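Local coordinates for protein probable TonB-dependent siderophore receptor PirA (Acinetobacter baumannii, PDB 5FR8) that probably binds iron-chelating siderophores at the outer membrane as the first step of iron uptake, and may bind ferric enterobactin with micromolar affinity, at residues Y621-I626 with F641-R646; Q581-S586 with Y602-K607; K676-A681 with F703-L708. All blocks are in the same frame, centred on the assembly; numbering follows the deposited sequence.

In the fold
All three contacts lie on one side of the beta-barrel, two between wall strands and one between strand and loop. Contact 2 joins strands 564-591 and 594-608, contact 1 the next hairpin, 621-630 with 635-648, and contact 3 strand 674-687 to the loop after strand 693-700. The centres of contacts 1 and 2 lie about 13 Å apart, and Tyr621 CB packs on Tyr602 CD1 at 4.0 Å. The centres of contacts 1 and 3 are about 11 Å apart; Tyr644 N and Tyr678 O, at 2.8 Å, probably form a hydrogen bond. The nearest atoms of contacts 2 and 3 are about 11 Å apart. The detergent C8E lies against Ser625 and Phe641, consistent with a lipid-facing surface there.

Contact 1: Y621-I626 with F641-R646; sequences YTINSI and FTQYGR. With C8E ((hydroxyethyloxy)tri(ethyloxy)octane), chain C.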
loop_
_atom_site.group_PDB
_atom_site.type_symbol
_atom_site.label_atom_id
_atom_site.label_comp_id
_atom_site.label_asym_id
_atom_site.label_seq_id
_atom_site.Cartn_x
_atom_site.Cartn_y
_atom_site.Cartn_z
ATOM N N TYR A 621 -3.661 8.268 -18.203
ATOM C CA TYR A 621 -5.041 8.549 -17.789
ATOM C C TYR A 621 -5.767 7.256 -17.403
ATOM O O TYR A 621 -5.385 6.149 -17.800
ATOM C CB TYR A 621 -5.800 9.318 -18.860
ATOM C CG TYR A 621 -6.280 8.498 -20.036
ATOM C CD1 TYR A 621 -7.428 7.728 -19.953
ATOM C CD2 TYR A 621 -5.613 8.534 -21.251
ATOM C CE1 TYR A 621 -7.873 6.982 -21.038
ATOM C CE2 TYR A 621 -6.052 7.799 -22.338
ATOM C CZ TYR A 621 -7.179 7.023 -22.222
ATOM O OH TYR A 621 -7.621 6.303 -23.312
ATOM N N THR A 622 -6.798 7.401 -16.589
ATOM C CA THR A 622 -7.607 6.275 -16.181
ATOM C C THR A 622 -9.025 6.729 -15.966
ATOM O O THR A 622 -9.252 7.591 -15.114
ATOM C CB THR A 622 -7.146 5.732 -14.834
ATOM O OG1 THR A 622 -5.759 5.394 -14.900
ATOM C CG2 THR A 622 -7.952 4.520 -14.476
ATOM N N ILE A 623 -9.963 6.155 -16.723
ATOM C CA ILE A 623 -11.376 6.509 -16.614
ATOM C C ILE A 623 -12.164 5.348 -16.031
ATOM O O ILE A 623 -11.940 4.207 -16.409
ATOM C CB ILE A 623 -11.966 6.828 -17.986
ATOM C CG1 ILE A 623 -11.308 8.069 -18.551
ATOM C CG2 ILE A 623 -13.469 7.052 -17.912
ATOM C CD1 ILE A 623 -11.635 8.272 -19.999
ATOM N N ASN A 624 -13.081 5.639 -15.106
ATOM C CA ASN A 624 -13.894 4.591 -14.496
ATOM C C ASN A 624 -15.367 4.920 -14.571
ATOM O O ASN A 624 -15.759 6.088 -14.429
ATOM C CB ASN A 624 -13.518 4.393 -13.036
ATOM C CG ASN A 624 -12.145 3.795 -12.860
ATOM O OD1 ASN A 624 -11.965 2.566 -12.844
ATOM N ND2 ASN A 624 -11.154 4.667 -12.725
ATOM N N SER A 625 -16.178 3.889 -14.806
ATOM C CA SER A 625 -17.624 4.034 -14.795
ATOM C C SER A 625 -18.253 2.888 -14.066
ATOM O O SER A 625 -17.994 1.735 -14.387
ATOM C CB SER A 625 -18.189 4.049 -16.210
ATOM O OG SER A 625 -19.612 3.895 -16.208
ATOM N N ILE A 626 -19.087 3.208 -13.091
ATOM C CA ILE A 626 -19.959 2.208 -12.500
ATOM C C ILE A 626 -21.458 2.547 -12.742
ATOM O O ILE A 626 -21.881 3.702 -12.619
ATOM C CB ILE A 626 -19.651 2.002 -10.994
ATOM C CG1 ILE A 626 -18.137 1.845 -10.752
ATOM C CG2 ILE A 626 -20.365 0.757 -10.497
ATOM C CD1 ILE A 626 -17.390 3.108 -10.333
ATOM N N PHE A 641 -16.900 -0.381 -16.001
ATOM C CA PHE A 641 -16.044 -0.198 -17.186
ATOM C C PHE A 641 -14.887 0.687 -16.785
ATOM O O PHE A 641 -15.044 1.674 -16.064
ATOM C CB PHE A 641 -16.823 0.442 -18.331
ATOM C CG PHE A 641 -16.014 0.706 -19.575
ATOM C CD1 PHE A 641 -15.761 -0.313 -20.498
ATOM C CD2 PHE A 641 -15.571 1.996 -19.880
ATOM C CE1 PHE A 641 -15.049 -0.061 -21.666
ATOM C CE2 PHE A 641 -14.860 2.252 -21.051
ATOM C CZ PHE A 641 -14.599 1.222 -21.943
ATOM N N THR A 642 -13.717 0.308 -17.241
ATOM C CA THR A 642 -12.531 1.018 -16.887
ATOM C C THR A 642 -11.690 1.126 -18.134
ATOM O O THR A 642 -11.616 0.187 -18.913
ATOM C CB THR A 642 -11.764 0.272 -15.797
ATOM O OG1 THR A 642 -12.503 0.357 -14.579
ATOM C CG2 THR A 642 -10.403 0.883 -15.594
ATOM N N GLN A 643 -11.046 2.270 -18.291
ATOM C CA GLN A 643 -10.290 2.565 -19.479
ATOM C C GLN A 643 -8.950 3.146 -19.038
ATOM O O GLN A 643 -8.892 4.070 -18.204
ATOM C CB GLN A 643 -11.097 3.529 -20.344
ATOM C CG GLN A 643 -10.370 4.167 -21.513
ATOM C CD GLN A 643 -11.289 5.069 -22.327
ATOM O OE1 GLN A 643 -12.437 5.301 -21.941
ATOM N NE2 GLN A 643 -10.788 5.594 -23.444
ATOM N N TYR A 644 -7.879 2.561 -19.566
ATOM C CA TYR A 644 -6.531 2.947 -19.199
ATOM C C TYR A 644 -5.839 3.497 -20.418
ATOM O O TYR A 644 -5.754 2.816 -21.431
ATOM C CB TYR A 644 -5.709 1.727 -18.754
ATOM C CG TYR A 644 -6.253 0.914 -17.619
ATOM C CD1 TYR A 644 -6.349 1.447 -16.319
ATOM C CD2 TYR A 644 -6.641 -0.394 -17.830
ATOM C CE1 TYR A 644 -6.865 0.694 -15.265
ATOM C CE2 TYR A 644 -7.143 -1.168 -16.788
ATOM C CZ TYR A 644 -7.252 -0.617 -15.515
ATOM O OH TYR A 644 -7.736 -1.382 -14.514
ATOM N N GLY A 645 -5.327 4.721 -20.323
ATOM C CA GLY A 645 -4.361 5.225 -21.301
ATOM C C GLY A 645 -3.003 4.533 -21.141
ATOM O O GLY A 645 -2.882 3.517 -20.444
ATOM N N ARG A 646 -1.972 5.108 -21.758
ATOM C CA ARG A 646 -0.702 4.414 -21.967
ATOM C C ARG A 646 0.246 4.443 -20.756
ATOM O O ARG A 646 0.542 5.511 -20.184
ATOM C CB ARG A 646 -0.004 4.995 -23.202
ATOM C CG ARG A 646 -0.936 5.199 -24.399
ATOM C CD ARG A 646 -0.339 6.115 -25.461
ATOM N NE ARG A 646 0.527 5.381 -26.383
ATOM C CZ ARG A 646 1.853 5.541 -26.490
ATOM N NH1 ARG A 646 2.497 6.444 -25.740
ATOM N NH2 ARG A 646 2.544 4.802 -27.363
HETATM C C1 C8E C . -16.408 15.045 -14.916
HETATM C C2 C8E C . -15.615 13.731 -14.998
HETATM C C3 C8E C . -16.457 12.457 -15.241
HETATM C C4 C8E C . -15.783 11.410 -16.153
HETATM C C5 C8E C . -16.800 10.467 -16.838
HETATM C C6 C8E C . -17.625 11.155 -17.938
HETATM C C7 C8E C . -18.386 10.177 -18.839
HETATM C C8 C8E C . -19.907 10.450 -18.918
HETATM O O9 C8E C . -20.593 9.185 -19.130
HETATM C C10 C8E C . -21.915 9.161 -18.546
HETATM C C11 C8E C . -22.655 7.844 -18.857
HETATM O O12 C8E C . -21.830 6.686 -18.634
HETATM C C13 C8E C . -22.300 5.499 -19.340
HETATM C C14 C8E C . -21.607 4.229 -18.799
HETATM O O15 C8E C . -21.787 3.082 -19.650
HETATM C C16 C8E C . -20.761 2.885 -20.665
HETATM C C17 C8E C . -21.331 2.636 -22.098
HETATM O O18 C8E C . -20.273 2.221 -22.986
HETATM C C19 C8E C . -19.828 0.854 -22.725
HETATM C C20 C8E C . -18.458 0.463 -23.339
HETATM O O21 C8E C . -18.311 -0.963 -23.651
#
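Tyr621 lays one face of its ring over the backbone of Gly645, whose CA stands 3.5 Å from the ring centroid and 21° off the ring normal, a CH-pi contact. Gly645 N sits over the centre of the same face, and with no side chain here the ring can lie flat on the chain. The two segments are adjoining strands of an antiparallel beta hairpin in the barrel wall. Backbone bonds hold them in register: Ile623 with Gln643 and Ser625 with Phe641 exchange bonds in both directions, and Gly645 N donates to Tyr621 O at the end.

On the face bearing Ile623, Gln643, Ser625 and Phe641, the extended Gln643 side chain runs alongside Ile623. Its CG, anti to the backbone N (chi1 169°), meets the edge of the Tyr621 ring, and Gln643 NE2 donates to Tyr621 OH at 3.2 Å, with the hydroxyl tilted from the amide plane. Ring and amide planes stand 74° apart. C8E C20 lies over one face of the Phe641 ring, offset toward its rim, and C8E C14 approaches Ser625 OG at 3.3 Å, consistent with a membrane-facing surface.

The other face carries Thr622, Asn624, Thr642 and Tyr644; Arg63 and Arg64 of the plug touch Tyr644 and Asn624. Asn624 ND2 is hydrogen-bonded to Asn599 OD1 of the preceding strand, while Thr642 OG1 donates to Asn624 OD1 at 2.9 Å, tilted from the carbonyl plane.

Contact 2: Q581-S586 with Y602-K607; sequences QGFEGS and YMMDSK
Tyr602 and Phe583 form a hydrogen-bonded antiparallel pair, Tyr602 N to Phe583 O and Phe583 N to Tyr602 O each at 2.8 Å. Met603 follows opposite Gly582 as a non-hydrogen-bonded pair. Its side chain turns to the other face of the barrel wall and packs on Phe532 of strand 525-541; on that same face Glu584 forms salt bridges with Arg88 and Arg139 of the plug.

At Met604 the register slips by one residue: Met604 and Asp605 together face Gln581 in a classic beta bulge. Gln581 O accepts Met604 N at 2.9 Å and Asp605 N at 3.1 Å, both from the same face of its plane. The Met604 side chain bends at its third torsion (chi3 -62°), which turns CE in between Gln581 and Phe583. Met604 CE meets Gln581 CG at 3.6 Å, while Met604 SD lies in the ring plane at the edge of Phe583, 5.3 Å from its centroid, a Met-aromatic contact.

Asp605 runs side by side with Gln581, which donates from NE2 to Asp605 OD2 at 2.8 Å, nearly along the carboxylate C-O bond. Gln581 OE1 accepts from Trp531 NE1, so both ends of the amide are used and its flip is fixed. Lys607 NZ reaches Asp605 OD1 at a long 3.6 Å; with the amide on OD2, this would be expected to favour the ionised carboxylate.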
loop_
_atom_site.group_PDB
_atom_site.type_symbol
_atom_site.label_atom_id
_atom_site.label_comp_id
_atom_site.label_asym_id
_atom_site.label_seq_id
_atom_site.Cartn_x
_atom_site.Cartn_y
_atom_site.Cartn_z
ATOM N N GLN A 581 1.949 15.716 -10.712
ATOM C CA GLN A 581 0.882 16.669 -11.037
ATOM C C GLN A 581 -0.177 16.043 -11.913
ATOM O O GLN A 581 0.129 15.160 -12.709
ATOM C CB GLN A 581 1.451 17.913 -11.735
ATOM C CG GLN A 581 0.506 19.112 -11.757
ATOM C CD GLN A 581 1.126 20.343 -12.386
ATOM O OE1 GLN A 581 0.635 21.472 -12.203
ATOM N NE2 GLN A 581 2.213 20.143 -13.129
ATOM N N GLY A 582 -1.416 16.513 -11.783
ATOM C CA GLY A 582 -2.501 15.957 -12.571
ATOM C C GLY A 582 -3.859 16.519 -12.226
ATOM O O GLY A 582 -3.982 17.461 -11.429
ATOM N N PHE A 583 -4.889 15.906 -12.800
ATOM C CA PHE A 583 -6.276 16.297 -12.538
ATOM C C PHE A 583 -7.119 15.077 -12.151
ATOM O O PHE A 583 -6.928 13.984 -12.662
ATOM C CB PHE A 583 -6.857 16.938 -13.766
ATOM C CG PHE A 583 -6.405 18.346 -13.977
ATOM C CD1 PHE A 583 -5.186 18.621 -14.590
ATOM C CD2 PHE A 583 -7.207 19.403 -13.585
ATOM C CE1 PHE A 583 -4.773 19.924 -14.795
ATOM C CE2 PHE A 583 -6.801 20.712 -13.787
ATOM C CZ PHE A 583 -5.580 20.969 -14.392
ATOM N N GLU A 584 -8.027 15.267 -11.215
ATOM C CA GLU A 584 -9.004 14.257 -10.866
ATOM C C GLU A 584 -10.334 14.921 -11.171
ATOM O O GLU A 584 -10.523 16.115 -10.898
ATOM C CB GLU A 584 -8.960 13.919 -9.369
ATOM C CG GLU A 584 -7.776 13.093 -8.854
ATOM C CD GLU A 584 -7.841 12.856 -7.342
ATOM O OE1 GLU A 584 -8.766 13.405 -6.670
ATOM O OE2 GLU A 584 -6.964 12.124 -6.820
ATOM N N GLY A 585 -11.259 14.164 -11.739
ATOM C CA GLY A 585 -12.635 14.614 -11.827
ATOM C C GLY A 585 -13.515 13.447 -11.461
ATOM O O GLY A 585 -13.096 12.289 -11.512
ATOM N N SER A 586 -14.741 13.752 -11.085
ATOM C CA SER A 586 -15.725 12.725 -10.790
ATOM C C SER A 586 -17.087 13.235 -11.246
ATOM O O SER A 586 -17.312 14.446 -11.314
ATOM C CB SER A 586 -15.744 12.439 -9.298
ATOM O OG SER A 586 -15.918 13.639 -8.564
ATOM N N TYR A 602 -6.126 12.314 -14.777
ATOM C CA TYR A 602 -5.136 12.529 -15.838
ATOM C C TYR A 602 -3.849 12.930 -15.191
ATOM O O TYR A 602 -3.838 13.759 -14.284
ATOM C CB TYR A 602 -5.554 13.626 -16.787
ATOM C CG TYR A 602 -4.517 13.917 -17.857
ATOM C CD1 TYR A 602 -4.365 13.066 -18.944
ATOM C CD2 TYR A 602 -3.699 15.045 -17.793
ATOM C CE1 TYR A 602 -3.432 13.324 -19.933
ATOM C CE2 TYR A 602 -2.754 15.309 -18.777
ATOM C CZ TYR A 602 -2.629 14.447 -19.842
ATOM O OH TYR A 602 -1.697 14.685 -20.829
ATOM N N MET A 603 -2.761 12.345 -15.659
ATOM C CA MET A 603 -1.491 12.395 -14.961
ATOM C C MET A 603 -0.520 13.162 -15.837
ATOM O O MET A 603 -0.015 12.637 -16.839
ATOM C CB MET A 603 -1.018 10.960 -14.709
ATOM C CG MET A 603 -0.058 10.770 -13.547
ATOM S SD MET A 603 -0.724 11.081 -11.902
ATOM C CE MET A 603 -1.897 9.745 -11.694
ATOM N N MET A 604 -0.313 14.432 -15.484
ATOM C CA MET A 604 0.463 15.372 -16.292
ATOM C C MET A 604 1.929 15.182 -16.029
ATOM O O MET A 604 2.724 15.429 -16.898
ATOM C CB MET A 604 0.140 16.825 -15.928
ATOM C CG MET A 604 -0.991 17.454 -16.703
ATOM S SD MET A 604 -1.210 19.237 -16.386
ATOM C CE MET A 604 -1.604 19.241 -14.639
ATOM N N ASP A 605 2.303 14.789 -14.828
ATOM C CA ASP A 605 3.713 14.734 -14.480
ATOM C C ASP A 605 4.009 13.692 -13.422
ATOM O O ASP A 605 3.335 13.624 -12.377
ATOM C CB ASP A 605 4.207 16.072 -13.942
ATOM C CG ASP A 605 4.186 17.167 -14.978
ATOM O OD1 ASP A 605 4.779 16.970 -16.068
ATOM O OD2 ASP A 605 3.587 18.232 -14.675
ATOM N N SER A 606 5.015 12.881 -13.710
ATOM C CA SER A 606 5.605 11.994 -12.740
ATOM C C SER A 606 7.057 11.880 -13.108
ATOM O O SER A 606 7.420 11.066 -13.949
ATOM C CB SER A 606 4.968 10.597 -12.778
ATOM O OG SER A 606 5.438 9.776 -11.697
ATOM N N LYS A 607 7.906 12.675 -12.493
ATOM C CA LYS A 607 9.291 12.594 -12.863
ATOM C C LYS A 607 10.184 13.033 -11.723
ATOM O O LYS A 607 9.891 14.001 -11.055
ATOM C CB LYS A 607 9.528 13.425 -14.123
ATOM C CG LYS A 607 9.214 14.889 -13.930
ATOM C CD LYS A 607 9.098 15.625 -15.252
ATOM C CE LYS A 607 8.704 17.081 -15.012
ATOM N NZ LYS A 607 8.294 17.733 -16.286
#

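Contact 3: K676-A681 with F703-L708; sequences KSYSTA and FDKQIL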
loop_
_atom_site.group_PDB
_atom_site.type_symbol
_atom_site.label_atom_id
_atom_site.label_comp_id
_atom_site.label_asym_id
_atom_site.label_seq_id
_atom_site.Cartn_x
_atom_site.Cartn_y
_atom_site.Cartn_z
ATOM N N LYS A 676 0.142 -0.077 -24.747
ATOM C CA LYS A 676 -0.919 0.630 -25.465
ATOM C C LYS A 676 -2.196 0.617 -24.647
ATOM O O LYS A 676 -2.403 -0.297 -23.854
ATOM C CB LYS A 676 -1.109 0.033 -26.863
ATOM C CG LYS A 676 0.122 0.252 -27.728
ATOM C CD LYS A 676 -0.047 -0.099 -29.205
ATOM C CE LYS A 676 1.282 0.070 -29.941
ATOM N NZ LYS A 676 1.198 -0.324 -31.366
ATOM N N SER A 677 -3.030 1.645 -24.798
ATOM C CA SER A 677 -4.171 1.804 -23.911
ATOM C C SER A 677 -5.224 0.750 -24.190
ATOM O O SER A 677 -5.238 0.160 -25.255
ATOM C CB SER A 677 -4.764 3.181 -24.040
ATOM O OG SER A 677 -5.007 3.433 -25.387
ATOM N N TYR A 678 -6.082 0.492 -23.209
ATOM C CA TYR A 678 -7.065 -0.573 -23.316
ATOM C C TYR A 678 -8.155 -0.454 -22.250
ATOM O O TYR A 678 -8.159 0.478 -21.440
ATOM C CB TYR A 678 -6.374 -1.941 -23.240
ATOM C CG TYR A 678 -5.769 -2.277 -21.897
ATOM C CD1 TYR A 678 -4.483 -1.843 -21.544
ATOM C CD2 TYR A 678 -6.464 -3.067 -20.980
ATOM C CE1 TYR A 678 -3.918 -2.181 -20.306
ATOM C CE2 TYR A 678 -5.907 -3.394 -19.739
ATOM C CZ TYR A 678 -4.641 -2.953 -19.416
ATOM O OH TYR A 678 -4.107 -3.293 -18.202
ATOM N N SER A 679 -9.099 -1.386 -22.279
ATOM C CA SER A 679 -10.280 -1.301 -21.436
ATOM C C SER A 679 -10.781 -2.684 -21.031
ATOM O O SER A 679 -10.552 -3.660 -21.735
ATOM C CB SER A 679 -11.400 -0.552 -22.167
ATOM O OG SER A 679 -12.164 -1.427 -23.001
ATOM N N THR A 680 -11.458 -2.751 -19.892
ATOM C CA THR A 680 -12.136 -3.962 -19.464
ATOM C C THR A 680 -13.514 -3.591 -18.927
ATOM O O THR A 680 -13.745 -2.444 -18.536
ATOM C CB THR A 680 -11.379 -4.701 -18.331
ATOM O OG1 THR A 680 -11.459 -3.936 -17.129
ATOM C CG2 THR A 680 -9.921 -4.949 -18.702
ATOM N N ALA A 681 -14.419 -4.565 -18.906
ATOM C CA ALA A 681 -15.761 -4.337 -18.402
ATOM C C ALA A 681 -16.272 -5.532 -17.601
ATOM O O ALA A 681 -15.707 -6.630 -17.700
ATOM C CB ALA A 681 -16.678 -4.059 -19.561
ATOM N N PHE A 703 -14.882 -8.769 -22.248
ATOM C CA PHE A 703 -14.319 -8.873 -23.627
ATOM C C PHE A 703 -13.040 -9.760 -23.712
ATOM O O PHE A 703 -12.333 -9.734 -24.711
ATOM C CB PHE A 703 -13.988 -7.465 -24.210
ATOM C CG PHE A 703 -15.177 -6.678 -24.742
ATOM C CD1 PHE A 703 -16.395 -6.649 -24.070
ATOM C CD2 PHE A 703 -15.040 -5.900 -25.912
ATOM C CE1 PHE A 703 -17.459 -5.911 -24.568
ATOM C CE2 PHE A 703 -16.104 -5.146 -26.418
ATOM C CZ PHE A 703 -17.317 -5.160 -25.745
ATOM N N ASP A 704 -12.717 -10.506 -22.655
ATOM C CA ASP A 704 -11.424 -11.233 -22.533
ATOM C C ASP A 704 -10.174 -10.435 -22.986
ATOM O O ASP A 704 -9.293 -10.985 -23.670
ATOM C CB ASP A 704 -11.472 -12.583 -23.251
ATOM C CG ASP A 704 -10.321 -13.524 -22.838
ATOM O OD1 ASP A 704 -9.928 -13.504 -21.660
ATOM O OD2 ASP A 704 -9.806 -14.295 -23.696
ATOM N N LYS A 705 -10.084 -9.158 -22.583
ATOM C CA LYS A 705 -8.875 -8.372 -22.808
ATOM C C LYS A 705 -7.849 -8.921 -21.838
ATOM O O LYS A 705 -7.868 -8.606 -20.664
ATOM C CB LYS A 705 -9.107 -6.892 -22.519
ATOM C CG LYS A 705 -8.388 -5.932 -23.465
ATOM C CD LYS A 705 -6.912 -6.249 -23.709
ATOM C CE LYS A 705 -6.389 -5.406 -24.875
ATOM N NZ LYS A 705 -5.101 -5.887 -25.453
ATOM N N GLN A 706 -6.958 -9.760 -22.333
ATOM C CA GLN A 706 -6.008 -10.433 -21.473
ATOM C C GLN A 706 -4.568 -10.145 -21.835
ATOM O O GLN A 706 -4.098 -10.532 -22.898
ATOM C CB GLN A 706 -6.196 -11.939 -21.535
ATOM C CG GLN A 706 -5.210 -12.645 -20.629
ATOM C CD GLN A 706 -5.102 -14.106 -20.901
ATOM O OE1 GLN A 706 -5.024 -14.521 -22.073
ATOM N NE2 GLN A 706 -5.060 -14.913 -19.835
ATOM N N ILE A 707 -3.846 -9.515 -20.921
ATOM C CA ILE A 707 -2.434 -9.256 -21.157
ATOM C C ILE A 707 -1.547 -10.150 -20.287
ATOM O O ILE A 707 -1.794 -10.284 -19.082
ATOM C CB ILE A 707 -2.077 -7.794 -20.890
ATOM C CG1 ILE A 707 -3.033 -6.855 -21.612
ATOM C CG2 ILE A 707 -0.660 -7.523 -21.349
ATOM C CD1 ILE A 707 -3.136 -5.486 -20.945
ATOM N N LEU A 708 -0.509 -10.715 -20.910
ATOM C CA LEU A 708 0.492 -11.554 -20.242
ATOM C C LEU A 708 1.767 -10.793 -19.925
ATOM O O LEU A 708 2.150 -9.878 -20.637
ATOM C CB LEU A 708 0.873 -12.720 -21.127
ATOM C CG LEU A 708 -0.293 -13.533 -21.684
ATOM C CD1 LEU A 708 0.228 -14.661 -22.544
ATOM C CD2 LEU A 708 -1.156 -14.064 -20.547
#
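Tyr678 and Ile707 reach toward each other tip to tip, and the methyl CD1 of Ile707 ends over one face of the phenol ring. It lies 3.5 Å from the ring centroid, 21° off the normal and displaced toward the rim on the CZ side, making a CH-pi contact. Beside it Lys705 lies against the strand with its aliphatic part: Lys705 CG is 3.6 Å from Ser679 O, the chain bends at CD (chi2 -47°), and Lys705 CE beyond it lies 3.8 Å from Tyr678 CB. No hydrogen bond links the two segments, so the contact rests on packing.

Further out, Tyr678 OH is hydrogen-bonded to Tyr718 OH and Glu720 OE1, which fixes the far end of the ring. Glu720 also shares a backbone bond with Ile707, so one residue helps position both partners. Lys705 O accepts from Asn701 ND2, and Asp704 OD1 from Arg723 N, which tie down the start of the irregular segment.

This segment belongs to the long loop between strands 693-700 and 724-731, probably extracellular as long loops are in this family. Strand 674-687, on which it rests, is bonded along its other edge to strand 635-648, where the Tyr678 and Tyr644 rings meet with planes at about 55°.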